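Putative amidohydrolase (Unidentified, PDB 3MKV) probably acts as a zinc-dependent prolidase of the amidohydrolase superfamily, hydrolysing dipeptides that end in proline. Local coordinates at residues 28-32 with 33-37; 95-98 with 99-102; 111-114 with 115-118; 363-366 with 367-371; 390-393 with 394-397. One frame throughout, in Å; residues are numbered along the deposited sequence. Where two conformers were deposited one is given.

Contact 1 (28-32 with 33-37); sequences LIEDG and FIREV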
loop_
_atom_site.group_PDB
_atom_site.type_symbol
_atom_site.label_atom_id
_atom_site.label_comp_id
_atom_site.label_asym_id
_atom_site.label_seq_id
_atom_site.Cartn_x
_atom_site.Cartn_y
_atom_site.Cartn_z
ATOM N N LEU A 28 57.577 -21.832 -9.877
ATOM C CA LEU A 28 57.009 -22.992 -9.207
ATOM C C LEU A 28 55.595 -22.697 -8.720
ATOM O O LEU A 28 55.397 -21.910 -7.798
ATOM C CB LEU A 28 57.885 -23.416 -8.033
ATOM C CG LEU A 28 57.386 -24.615 -7.221
ATOM C CD1 LEU A 28 57.439 -25.897 -8.044
ATOM C CD2 LEU A 28 58.198 -24.759 -5.948
ATOM N N ILE A 29 54.617 -23.331 -9.358
ATOM C CA ILE A 29 53.224 -23.182 -8.979
ATOM C C ILE A 29 52.734 -24.431 -8.278
ATOM O O ILE A 29 52.938 -25.540 -8.769
ATOM C CB ILE A 29 52.333 -22.958 -10.213
ATOM C CG1 ILE A 29 52.567 -21.558 -10.775
ATOM C CG2 ILE A 29 50.860 -23.191 -9.865
ATOM C CD1 ILE A 29 54.017 -21.281 -11.033
ATOM N N GLU A 30 52.085 -24.256 -7.135
ATOM C CA GLU A 30 51.424 -25.379 -6.489
ATOM C C GLU A 30 50.258 -24.935 -5.613
ATOM O O GLU A 30 50.381 -24.007 -4.809
ATOM C CB GLU A 30 52.424 -26.214 -5.691
ATOM C CG GLU A 30 52.956 -25.527 -4.460
ATOM C CD GLU A 30 54.100 -26.294 -3.839
ATOM O OE1 GLU A 30 55.126 -26.491 -4.528
ATOM O OE2 GLU A 30 53.972 -26.696 -2.664
ATOM N N ASP A 31 49.124 -25.606 -5.790
ATOM C CA ASP A 31 47.913 -25.311 -5.024
ATOM C C ASP A 31 47.423 -23.868 -5.166
ATOM O O ASP A 31 47.116 -23.200 -4.174
ATOM C CB ASP A 31 48.111 -25.658 -3.549
ATOM C CG ASP A 31 48.037 -27.147 -3.290
ATOM O OD1 ASP A 31 48.296 -27.555 -2.140
ATOM O OD2 ASP A 31 47.719 -27.910 -4.231
ATOM N N GLY A 32 47.357 -23.394 -6.406
ATOM C CA GLY A 32 46.770 -22.096 -6.691
ATOM C C GLY A 32 47.702 -20.904 -6.608
ATOM O O GLY A 32 47.366 -19.824 -7.082
ATOM N N PHE A 33 48.875 -21.084 -6.016
ATOM C CA PHE A 33 49.763 -19.946 -5.791
ATOM C C PHE A 33 51.154 -20.101 -6.390
ATOM O O PHE A 33 51.654 -21.214 -6.554
ATOM C CB PHE A 33 49.879 -19.653 -4.296
ATOM C CG PHE A 33 48.595 -19.223 -3.670
ATOM C CD1 PHE A 33 48.264 -17.880 -3.595
ATOM C CD2 PHE A 33 47.706 -20.160 -3.164
ATOM C CE1 PHE A 33 47.072 -17.475 -3.016
ATOM C CE2 PHE A 33 46.508 -19.764 -2.583
ATOM C CZ PHE A 33 46.191 -18.419 -2.507
ATOM N N ILE A 34 51.764 -18.968 -6.725
ATOM C CA ILE A 34 53.171 -18.928 -7.095
ATOM C C ILE A 34 54.010 -19.218 -5.855
ATOM O O ILE A 34 53.850 -18.567 -4.824
ATOM C CB ILE A 34 53.577 -17.548 -7.623
ATOM C CG1 ILE A 34 52.699 -17.148 -8.814
ATOM C CG2 ILE A 34 55.066 -17.528 -7.933
ATOM C CD1 ILE A 34 52.510 -18.250 -9.806
ATOM N N ARG A 35 54.907 -20.190 -5.958
ATOM C CA ARG A 35 55.661 -20.645 -4.802
ATOM C C ARG A 35 57.095 -20.131 -4.862
ATOM O O ARG A 35 57.634 -19.642 -3.866
ATOM C CB ARG A 35 55.638 -22.173 -4.727
ATOM C CG ARG A 35 56.236 -22.745 -3.457
ATOM C CD ARG A 35 55.303 -22.566 -2.265
ATOM N NE ARG A 35 56.054 -22.325 -1.036
ATOM C CZ ARG A 35 55.518 -22.288 0.181
ATOM N NH1 ARG A 35 54.217 -22.493 0.350
ATOM N NH2 ARG A 35 56.291 -22.053 1.235
ATOM N N GLU A 36 57.706 -20.239 -6.037
ATOM C CA GLU A 36 59.067 -19.765 -6.232
ATOM C C GLU A 36 59.238 -19.155 -7.612
ATOM O O GLU A 36 58.594 -19.569 -8.579
ATOM C CB GLU A 36 60.074 -20.900 -6.043
ATOM C CG GLU A 36 60.103 -21.488 -4.641
ATOM C CD GLU A 36 60.915 -22.775 -4.562
ATOM O OE1 GLU A 36 60.504 -23.689 -3.812
ATOM O OE2 GLU A 36 61.954 -22.874 -5.259
ATOM N N VAL A 37 60.114 -18.161 -7.689
ATOM C CA VAL A 37 60.430 -17.499 -8.938
ATOM C C VAL A 37 61.920 -17.154 -8.923
ATOM O O VAL A 37 62.304 -16.065 -8.489
ATOM C CB VAL A 37 59.593 -16.206 -9.109
ATOM C CG1 VAL A 37 59.917 -15.520 -10.429
ATOM C CG2 VAL A 37 58.102 -16.510 -9.011
#
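Leu28 lies alongside both Arg35 and Glu36, the three side chains pointing the same way from a two-stranded beta hairpin with a classic beta bulge. Strands 25-30 and 33-38 are joined by a type I' turn from Glu30 to Phe33, and at the bulge both Arg35 and Glu36 face Leu28. With its CG anti to the backbone N (chi1 179°), Leu28 brings CD2 against the Glu36 carboxylate, CD2 of Leu28 to OE1 of Glu36 being 3.3 Å, while the same methyl group packs on CG of Arg35. On the other face Ile29 and Ile34 run side by side, CG1 of Ile29 meeting CD1 of Ile34 at 3.4 Å, and Phe6 and Phe8 of strand 5-9 extend this apolar patch. The Phe33 ring has the carbonyl O of Gly32 over one face and that of Asp31 near its plane at the edge; His377 meets the ring as well. At the mouth of the turn, Glu30 N bonds to Phe33 O at 3.1 Å. At the bulge, Leu28 O takes Arg35 N at 2.6 Å, with a C=O...N angle of 177°, and more weakly Glu36 N at 3.4 Å.

Contact 2 (95-98 with 99-102); sequences RAML and RRGF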
loop_
_atom_site.group_PDB
_atom_site.type_symbol
_atom_site.label_atom_id
_atom_site.label_comp_id
_atom_site.label_asym_id
_atom_site.label_seq_id
_atom_site.Cartn_x
_atom_site.Cartn_y
_atom_site.Cartn_z
ATOM N N ARG A 95 33.360 -16.683 -20.642
ATOM C CA ARG A 95 34.304 -17.678 -21.127
ATOM C C ARG A 95 35.295 -17.055 -22.119
ATOM O O ARG A 95 36.486 -17.383 -22.137
ATOM C CB ARG A 95 33.531 -18.799 -21.815
ATOM C CG ARG A 95 34.063 -20.182 -21.537
ATOM C CD ARG A 95 32.940 -21.215 -21.586
ATOM N NE ARG A 95 33.408 -22.523 -21.138
ATOM C CZ ARG A 95 34.232 -23.290 -21.841
ATOM N NH1 ARG A 95 34.672 -22.873 -23.024
ATOM N NH2 ARG A 95 34.616 -24.466 -21.366
ATOM N N ALA A 96 34.796 -16.143 -22.943
ATOM C CA ALA A 96 35.629 -15.527 -23.958
ATOM C C ALA A 96 36.623 -14.539 -23.359
ATOM O O ALA A 96 37.695 -14.319 -23.935
ATOM C CB ALA A 96 34.774 -14.867 -25.015
ATOM N N MET A 97 36.277 -13.953 -22.206
ATOM C CA MET A 97 37.158 -12.982 -21.545
ATOM C C MET A 97 38.392 -13.717 -21.089
ATOM O O MET A 97 39.518 -13.265 -21.310
ATOM C CB MET A 97 36.486 -12.300 -20.338
ATOM C CG MET A 97 35.290 -11.391 -20.668
ATOM S SD MET A 97 34.548 -10.621 -19.201
ATOM C CE MET A 97 33.522 -9.391 -19.938
ATOM N N LEU A 98 38.163 -14.869 -20.460
ATOM C CA LEU A 98 39.230 -15.717 -19.957
ATOM C C LEU A 98 40.148 -16.191 -21.087
ATOM O O LEU A 98 41.372 -16.210 -20.935
ATOM C CB LEU A 98 38.629 -16.909 -19.214
ATOM C CG LEU A 98 39.593 -17.749 -18.380
ATOM C CD1 LEU A 98 40.451 -16.884 -17.441
ATOM C CD2 LEU A 98 38.800 -18.804 -17.588
ATOM N N ARG A 99 39.550 -16.552 -22.221
ATOM C CA ARG A 99 40.298 -16.996 -23.399
ATOM C C ARG A 99 41.221 -15.911 -23.935
ATOM O O ARG A 99 42.277 -16.215 -24.470
ATOM C CB ARG A 99 39.344 -17.465 -24.507
ATOM C CG ARG A 99 40.048 -18.172 -25.671
ATOM C CD ARG A 99 40.896 -19.334 -25.162
ATOM N NE ARG A 99 41.879 -19.807 -26.136
ATOM C CZ ARG A 99 43.155 -19.420 -26.166
ATOM N NH1 ARG A 99 43.608 -18.543 -25.273
ATOM N NH2 ARG A 99 43.980 -19.907 -27.087
ATOM N N ARG A 100 40.806 -14.650 -23.801
ATOM C CA ARG A 100 41.624 -13.495 -24.191
ATOM C C ARG A 100 42.696 -13.168 -23.138
ATOM O O ARG A 100 43.399 -12.157 -23.240
ATOM C CB ARG A 100 40.736 -12.264 -24.426
ATOM C CG ARG A 100 39.724 -12.423 -25.560
ATOM C CD ARG A 100 39.064 -11.092 -25.961
ATOM N NE ARG A 100 37.934 -10.731 -25.107
ATOM C CZ ARG A 100 36.677 -11.121 -25.315
ATOM N NH1 ARG A 100 36.381 -11.892 -26.351
ATOM N NH2 ARG A 100 35.714 -10.741 -24.484
ATOM N N GLY A 101 42.814 -14.007 -22.118
ATOM C CA GLY A 101 43.857 -13.813 -21.110
ATOM C C GLY A 101 43.432 -13.077 -19.850
ATOM O O GLY A 101 44.221 -12.910 -18.926
ATOM N N PHE A 102 42.183 -12.631 -19.796
ATOM C CA PHE A 102 41.730 -11.876 -18.639
ATOM C C PHE A 102 41.350 -12.801 -17.486
ATOM O O PHE A 102 40.304 -13.447 -17.504
ATOM C CB PHE A 102 40.599 -10.924 -19.024
ATOM C CG PHE A 102 41.032 -9.846 -19.972
ATOM C CD1 PHE A 102 41.586 -8.668 -19.497
ATOM C CD2 PHE A 102 40.920 -10.022 -21.347
ATOM C CE1 PHE A 102 41.999 -7.671 -20.369
ATOM C CE2 PHE A 102 41.335 -9.028 -22.227
ATOM C CZ PHE A 102 41.877 -7.848 -21.732
#
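The backbone of residues 95-102 completes the last turn of helix 83-99, with Arg99 N bonded to Arg95 O and Arg100 N to Ala96 O, and then reverses at Gly101, whose phi is 96°. Two further bonds close the end: Gly101 N reaches Leu98 O at 2.9 Å, and Phe102 N reaches Met97 O at 3.1 Å. The Arg100 side chain folds back over the helix. Its bend at chi3 (-83°) lays the guanidinium over the Ala96 carbonyl, with Ala96 O 3.5 Å above the plane and over its centre. From there NH1 of Arg100 meets CB of Ala96 at 3.6 Å and NH2 lies near CG of Met97, whose extended chain crosses it at a slant. Outside the two segments, NE of Arg100 bonds to Gln335 and NH1 probably to Gln397. Phe102 presents its ring edge to Met97 O, which lies in the ring plane, 3.5 Å from CD2 of Phe102. Leu98 places CD1 3.4 Å from Phe102 O and packs on Val404 and Phe411 of neighbouring strands. Arg99 turns its tip away to the carbonyl O of Ile401. The paired bonds and the positive phi of Gly101, its C-prime residue, make this a Schellman motif, here ending a helix and leading into strand 102-107 of the TIM-barrel-type amidohydrolase fold.

Contact 3 (111-114 with 115-118); sequences AGYP and FKQA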
loop_
_atom_site.group_PDB
_atom_site.type_symbol
_atom_site.label_atom_id
_atom_site.label_comp_id
_atom_site.label_asym_id
_atom_site.label_seq_id
_atom_site.Cartn_x
_atom_site.Cartn_y
_atom_site.Cartn_z
ATOM N N ALA A 111 26.329 -7.811 -12.962
ATOM C CA ALA A 111 26.750 -9.038 -12.299
ATOM C C ALA A 111 26.847 -8.863 -10.801
ATOM O O ALA A 111 27.504 -7.941 -10.312
ATOM C CB ALA A 111 28.074 -9.504 -12.842
ATOM N N GLY A 112 26.197 -9.763 -10.073
ATOM C CA GLY A 112 26.263 -9.746 -8.628
ATOM C C GLY A 112 27.017 -10.937 -8.080
ATOM O O GLY A 112 27.602 -11.740 -8.819
ATOM N N TYR A 113 26.986 -11.053 -6.765
ATOM C CA TYR A 113 27.702 -12.103 -6.058
ATOM C C TYR A 113 27.391 -13.533 -6.538
ATOM O O TYR A 113 28.265 -14.389 -6.512
ATOM C CB TYR A 113 27.421 -11.949 -4.573
ATOM C CG TYR A 113 28.176 -12.877 -3.671
ATOM C CD1 TYR A 113 29.500 -12.635 -3.356
ATOM C CD2 TYR A 113 27.547 -13.969 -3.096
ATOM C CE1 TYR A 113 30.191 -13.477 -2.500
ATOM C CE2 TYR A 113 28.225 -14.820 -2.254
ATOM C CZ TYR A 113 29.549 -14.571 -1.951
ATOM O OH TYR A 113 30.237 -15.419 -1.101
ATOM N N PRO A 114 26.137 -13.805 -6.946
ATOM C CA PRO A 114 25.792 -15.121 -7.494
ATOM C C PRO A 114 26.671 -15.523 -8.679
ATOM O O PRO A 114 27.087 -16.683 -8.769
ATOM C CB PRO A 114 24.335 -14.948 -7.925
ATOM C CG PRO A 114 23.811 -13.874 -7.013
ATOM C CD PRO A 114 24.965 -12.913 -6.886
ATOM N N PHE A 115 26.967 -14.575 -9.566
ATOM C CA PHE A 115 27.956 -14.793 -10.626
ATOM C C PHE A 115 29.353 -15.027 -10.053
ATOM O O PHE A 115 30.120 -15.870 -10.528
ATOM C CB PHE A 115 28.001 -13.592 -11.572
ATOM C CG PHE A 115 26.899 -13.579 -12.589
ATOM C CD1 PHE A 115 26.872 -14.516 -13.606
ATOM C CD2 PHE A 115 25.896 -12.629 -12.529
ATOM C CE1 PHE A 115 25.861 -14.507 -14.549
ATOM C CE2 PHE A 115 24.891 -12.611 -13.463
ATOM C CZ PHE A 115 24.873 -13.554 -14.480
ATOM N N LYS A 116 29.697 -14.256 -9.036
ATOM C CA LYS A 116 30.985 -14.416 -8.386
ATOM C C LYS A 116 31.131 -15.818 -7.808
ATOM O O LYS A 116 32.189 -16.434 -7.934
ATOM C CB LYS A 116 31.176 -13.372 -7.284
ATOM C CG LYS A 116 32.445 -13.581 -6.475
ATOM C CD LYS A 116 32.360 -12.915 -5.112
ATOM C CE LYS A 116 32.675 -11.432 -5.190
ATOM N NZ LYS A 116 34.108 -11.200 -5.519
ATOM N N GLN A 117 30.070 -16.321 -7.171
ATOM C CA GLN A 117 30.145 -17.637 -6.546
ATOM C C GLN A 117 30.145 -18.730 -7.615
ATOM O O GLN A 117 30.927 -19.667 -7.538
ATOM C CB GLN A 117 29.026 -17.834 -5.518
ATOM C CG GLN A 117 27.923 -18.788 -5.941
ATOM C CD GLN A 117 28.163 -20.210 -5.457
ATOM O OE1 GLN A 117 28.657 -20.427 -4.347
ATOM N NE2 GLN A 117 27.807 -21.187 -6.289
ATOM N N ALA A 118 29.289 -18.585 -8.616
ATOM C CA ALA A 118 29.226 -19.518 -9.731
ATOM C C ALA A 118 30.616 -19.814 -10.337
ATOM O O ALA A 118 30.971 -20.978 -10.567
ATOM C CB ALA A 118 28.294 -18.971 -10.781
#
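Tyr113 O receives the N-H of Gln117 at 2.7 Å, nearly in line with the carbonyl (C=O...N angle 165°). Next to it Pro114 O takes Ala118 N at 2.9 Å, and Gly112 O takes Lys116 N at 3.3 Å, with a second, weak bond from Phe115 N. Over this turn the Lys116 chain slants across the Tyr113 side chain. CG of the tyrosine is anti to the backbone N (chi1 -175°), which brings the ring round to the lysine; in the conformer given, Lys116 CD sits 3.4 Å from both CD1 and CE1 of Tyr113. This conformer bends about its CG-CD and CD-CE bonds and carries NZ away to a salt bridge with Asp190 and a hydrogen bond to Leu129 O. Gly112 is the N-cap residue of helix 113-120, the helix of a beta-alpha-beta unit between strands 102-107 and 128-131, and Pro114 lies in the first turn. Phe115 turns back toward Ala111: CD2 of Phe115 packs 3.7 Å from CA and 3.8 Å from CB of Ala111, while Gly112 N lies in the ring plane at the edge. The phenylalanine also rests on Ala90 and Met94 of helix 83-99 and touches Val84 of a second subunit. Pro114 packs on Pro82 of that subunit, and the Tyr113 ring takes a cation-pi contact from Arg148 of a third subunit.

Contact 4 (363-366 with 367-371); sequences LGMQ and DKLGR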
loop_
_atom_site.group_PDB
_atom_site.type_symbol
_atom_site.label_atom_id
_atom_site.label_comp_id
_atom_site.label_asym_id
_atom_site.label_seq_id
_atom_site.Cartn_x
_atom_site.Cartn_y
_atom_site.Cartn_z
ATOM N N LEU A 363 42.431 -2.866 -7.061
ATOM C CA LEU A 363 41.629 -3.917 -6.446
ATOM C C LEU A 363 42.081 -4.232 -5.034
ATOM O O LEU A 363 41.499 -5.095 -4.371
ATOM C CB LEU A 363 41.708 -5.208 -7.277
ATOM C CG LEU A 363 41.266 -5.168 -8.741
ATOM C CD1 LEU A 363 41.637 -6.459 -9.444
ATOM C CD2 LEU A 363 39.775 -4.935 -8.849
ATOM N N GLY A 364 43.123 -3.545 -4.578
ATOM C CA GLY A 364 43.695 -3.797 -3.260
ATOM C C GLY A 364 44.394 -5.142 -3.236
ATOM O O GLY A 364 44.416 -5.831 -2.212
ATOM N N MET A 365 44.958 -5.517 -4.383
ATOM C CA MET A 365 45.585 -6.822 -4.548
ATOM C C MET A 365 47.056 -6.723 -4.956
ATOM O O MET A 365 47.574 -7.608 -5.642
ATOM C CB MET A 365 44.798 -7.691 -5.547
ATOM C CG MET A 365 43.387 -8.086 -5.088
ATOM S SD MET A 365 43.359 -9.353 -3.782
ATOM C CE MET A 365 41.895 -8.883 -2.888
ATOM N N GLN A 366 47.739 -5.660 -4.527
ATOM C CA GLN A 366 49.162 -5.536 -4.824
ATOM C C GLN A 366 49.904 -6.749 -4.273
ATOM O O GLN A 366 49.773 -7.083 -3.089
ATOM C CB GLN A 366 49.761 -4.239 -4.274
ATOM C CG GLN A 366 49.201 -3.791 -2.924
ATOM C CD GLN A 366 48.018 -2.835 -3.061
ATOM O OE1 GLN A 366 46.931 -3.086 -2.529
ATOM N NE2 GLN A 366 48.228 -1.734 -3.779
ATOM N N ASP A 367 50.660 -7.415 -5.149
ATOM C CA ASP A 367 51.459 -8.583 -4.778
ATOM C C ASP A 367 50.636 -9.858 -4.729
ATOM O O ASP A 367 51.186 -10.951 -4.574
ATOM C CB ASP A 367 52.155 -8.366 -3.433
ATOM C CG ASP A 367 53.309 -7.409 -3.535
ATOM O OD1 ASP A 367 53.145 -6.236 -3.137
ATOM O OD2 ASP A 367 54.374 -7.827 -4.033
ATOM N N LYS A 368 49.320 -9.699 -4.840
ATOM C CA LYS A 368 48.404 -10.831 -4.890
ATOM C C LYS A 368 47.954 -11.140 -6.323
ATOM O O LYS A 368 47.617 -12.279 -6.636
ATOM C CB LYS A 368 47.196 -10.571 -3.996
ATOM C CG LYS A 368 47.337 -11.092 -2.577
ATOM C CD LYS A 368 46.241 -10.503 -1.685
ATOM C CE LYS A 368 45.599 -11.560 -0.779
ATOM N NZ LYS A 368 44.560 -12.379 -1.490
ATOM N N LEU A 369 47.941 -10.122 -7.182
ATOM C CA LEU A 369 47.641 -10.301 -8.599
ATOM C C LEU A 369 48.503 -9.345 -9.443
ATOM O O LEU A 369 49.186 -8.477 -8.899
ATOM C CB LEU A 369 46.151 -10.049 -8.885
ATOM C CG LEU A 369 45.045 -10.850 -8.172
ATOM C CD1 LEU A 369 43.675 -10.244 -8.463
ATOM C CD2 LEU A 369 45.053 -12.326 -8.538
ATOM N N GLY A 370 48.466 -9.512 -10.767
ATOM C CA GLY A 370 49.177 -8.642 -11.695
ATOM C C GLY A 370 50.692 -8.772 -11.708
ATOM O O GLY A 370 51.372 -8.070 -12.459
ATOM N N ARG A 371 51.223 -9.666 -10.876
ATOM C CA ARG A 371 52.664 -9.888 -10.774
ATOM C C ARG A 371 52.949 -11.351 -10.442
ATOM O O ARG A 371 52.375 -11.908 -9.501
ATOM C CB ARG A 371 53.260 -9.007 -9.671
ATOM C CG ARG A 371 53.570 -7.573 -10.077
ATOM C CD ARG A 371 55.061 -7.348 -10.338
ATOM N NE ARG A 371 55.895 -7.878 -9.259
ATOM C CZ ARG A 371 57.128 -7.457 -8.975
ATOM N NH1 ARG A 371 57.684 -6.478 -9.677
ATOM N NH2 ARG A 371 57.803 -8.013 -7.978
#
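Met365 O accepts two backbone N-H groups, from Lys368 at 2.8 Å and from Leu369 at 3.0 Å, and so holds together a type II beta turn from Met365 to Lys368 in the loop between helix 348-362 and strand 380-383. This turn follows directly on a Schellman motif, in which Gly364, at positive phi, ends the helix. The two donors reach the oxygen differently: Leu369 N comes in close to the line of the carbonyl, at a C=O...N angle of 161°, whereas Lys368 N stands well above its plane. Around this shared acceptor the side chains pack. Met365 and Leu369 run side by side, pointing the same way, and CD1 of Leu369 lies 4.0 Å from both CB and CG of Met365. CD1 of Leu363 approaches CD1 of Leu369 at 4.4 Å. Phe130 and Thr104 from strands of the barrel extend this apolar layer, Phe130 against Leu363 and Met365 and Thr104 against the two leucines. Towards the surface Met365 bends at chi2 (-73°) and turns its thioether across the aliphatic part of Lys368. There SD of Met365 meets CD of Lys368 at 3.7 Å and, a little further on, its NZ at 4.0 Å.

Contact 5 (390-393 with 394-397); sequences SVDC and LLGQ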
loop_
_atom_site.group_PDB
_atom_site.type_symbol
_atom_site.label_atom_id
_atom_site.label_comp_id
_atom_site.label_asym_id
_atom_site.label_seq_id
_atom_site.Cartn_x
_atom_site.Cartn_y
_atom_site.Cartn_z
ATOM N N SER A 390 55.711 -5.290 -28.579
ATOM C CA SER A 390 54.449 -5.061 -29.274
ATOM C C SER A 390 53.306 -5.741 -28.523
ATOM O O SER A 390 53.524 -6.709 -27.795
ATOM C CB SER A 390 54.526 -5.579 -30.709
ATOM O OG SER A 390 53.508 -5.000 -31.504
ATOM N N VAL A 391 52.093 -5.221 -28.691
ATOM C CA VAL A 391 50.911 -5.766 -28.009
ATOM C C VAL A 391 50.028 -6.561 -28.969
ATOM O O VAL A 391 48.986 -7.095 -28.577
ATOM C CB VAL A 391 50.060 -4.654 -27.360
ATOM C CG1 VAL A 391 50.828 -3.980 -26.235
ATOM C CG2 VAL A 391 49.588 -3.636 -28.415
ATOM N N ASP A 392 50.457 -6.628 -30.227
ATOM C CA ASP A 392 49.725 -7.338 -31.267
ATOM C C ASP A 392 49.535 -8.816 -30.948
ATOM O O ASP A 392 48.629 -9.456 -31.476
ATOM C CB ASP A 392 50.435 -7.182 -32.614
ATOM C CG ASP A 392 50.483 -5.737 -33.088
ATOM O OD1 ASP A 392 49.813 -4.879 -32.471
ATOM O OD2 ASP A 392 51.190 -5.462 -34.079
ATOM N N CYS A 393 50.394 -9.358 -30.092
ATOM C CA CYS A 393 50.262 -10.753 -29.658
ATOM C C CYS A 393 49.066 -10.986 -28.708
ATOM O O CYS A 393 48.597 -12.116 -28.551
ATOM C CB CYS A 393 51.569 -11.238 -29.009
ATOM S SG CYS A 393 52.358 -10.036 -27.891
ATOM N N LEU A 394 48.585 -9.916 -28.079
ATOM C CA LEU A 394 47.428 -9.997 -27.184
ATOM C C LEU A 394 46.107 -9.835 -27.939
ATOM O O LEU A 394 45.061 -10.245 -27.451
ATOM C CB LEU A 394 47.536 -8.959 -26.059
ATOM C CG LEU A 394 48.836 -9.022 -25.244
ATOM C CD1 LEU A 394 48.965 -7.879 -24.218
ATOM C CD2 LEU A 394 48.990 -10.377 -24.569
ATOM N N LEU A 395 46.163 -9.252 -29.136
ATOM C CA LEU A 395 44.953 -8.945 -29.902
ATOM C C LEU A 395 44.160 -10.176 -30.300
ATOM O O LEU A 395 44.680 -11.293 -30.299
ATOM C CB LEU A 395 45.281 -8.160 -31.172
ATOM C CG LEU A 395 45.969 -6.806 -31.045
ATOM C CD1 LEU A 395 46.035 -6.121 -32.418
ATOM C CD2 LEU A 395 45.269 -5.930 -30.014
ATOM N N GLY A 396 42.894 -9.942 -30.653
ATOM C CA GLY A 396 41.995 -10.979 -31.126
ATOM C C GLY A 396 41.337 -11.799 -30.034
ATOM O O GLY A 396 40.841 -11.268 -29.037
ATOM N N GLN A 397 41.354 -13.111 -30.221
ATOM C CA GLN A 397 40.564 -14.010 -29.413
ATOM C C GLN A 397 41.490 -15.039 -28.788
ATOM O O GLN A 397 41.117 -16.198 -28.607
ATOM C CB GLN A 397 39.519 -14.690 -30.298
ATOM C CG GLN A 397 38.093 -14.579 -29.801
ATOM C CD GLN A 397 37.732 -13.188 -29.281
ATOM O OE1 GLN A 397 37.500 -13.009 -28.083
ATOM N NE2 GLN A 397 37.674 -12.204 -30.178
HETATM O O HOH W 1 46.266 -13.264 -28.786
#
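Leu395 packs against Asp392 across two overlapping type I beta turns, Val391 to Leu394 and Asp392 to Leu395, in the loop between strands 380-383 and 403-406. CB of Leu395 lies 3.6 Å from Asp392 O. Turned anti to the carbonyl carbon of its own residue (chi1 -60°), CG of Leu395 comes 3.8 Å from both O and CA of Asp392. At the tip the two methyl groups part: CD1 of Leu395 runs alongside the aspartate and stops 4.0 Å from OD1 of Asp392, while CD2 turns towards Val391 O. The two side chains thus lie side by side, pointing the same way, and the carboxylate meets the leucine through a methyl group. Further out, Leu395 touches Arg340 of helix 337-343. The first turn is closed by Leu394 N, which bonds to Val391 O at 2.9 Å, and the second by a weak bond from Leu395 N to Asp392 O. CB of Leu394 lies 3.5 Å from Val391 O, and the leucine packs, with Val391, against Phe339; Val391 also touches Val351 and Ile352 of helix 348-362. Cys393 and Leu394 both touch Val383 of strand 380-383. These buried side chains pack against two helices and a strand. A water bridges the backbone on leaving the turn, donating to Cys393 O at 2.6 Å and to Leu395 O at 2.9 Å.

Contacts 2 and 5 touch directly: NH1 of Arg100 and OE1 of Gln397 are placed 2.3 Å apart, too short to be exact, in a probable hydrogen bond, and CD of Arg100 packs 3.6 Å from Gly396 O, bringing the end of helix 83-99 against the loop after strand 380-383. The other pairs do not touch. Contacts 1 and 4 come nearest, about 5 Å between closest atoms, with His377 bordering both, against Phe33 of the hairpin and Leu369 of the turn. Contacts 2 and 3 lie about 9 Å apart at their nearest atoms; contact 2 ends helix 83-99, against which Phe115 of contact 3 packs. The Met97 side chain of contact 2 is about 11 Å and that of Ala111 in contact 3 about 12 Å from a zinc ion, so neither touches the metal site.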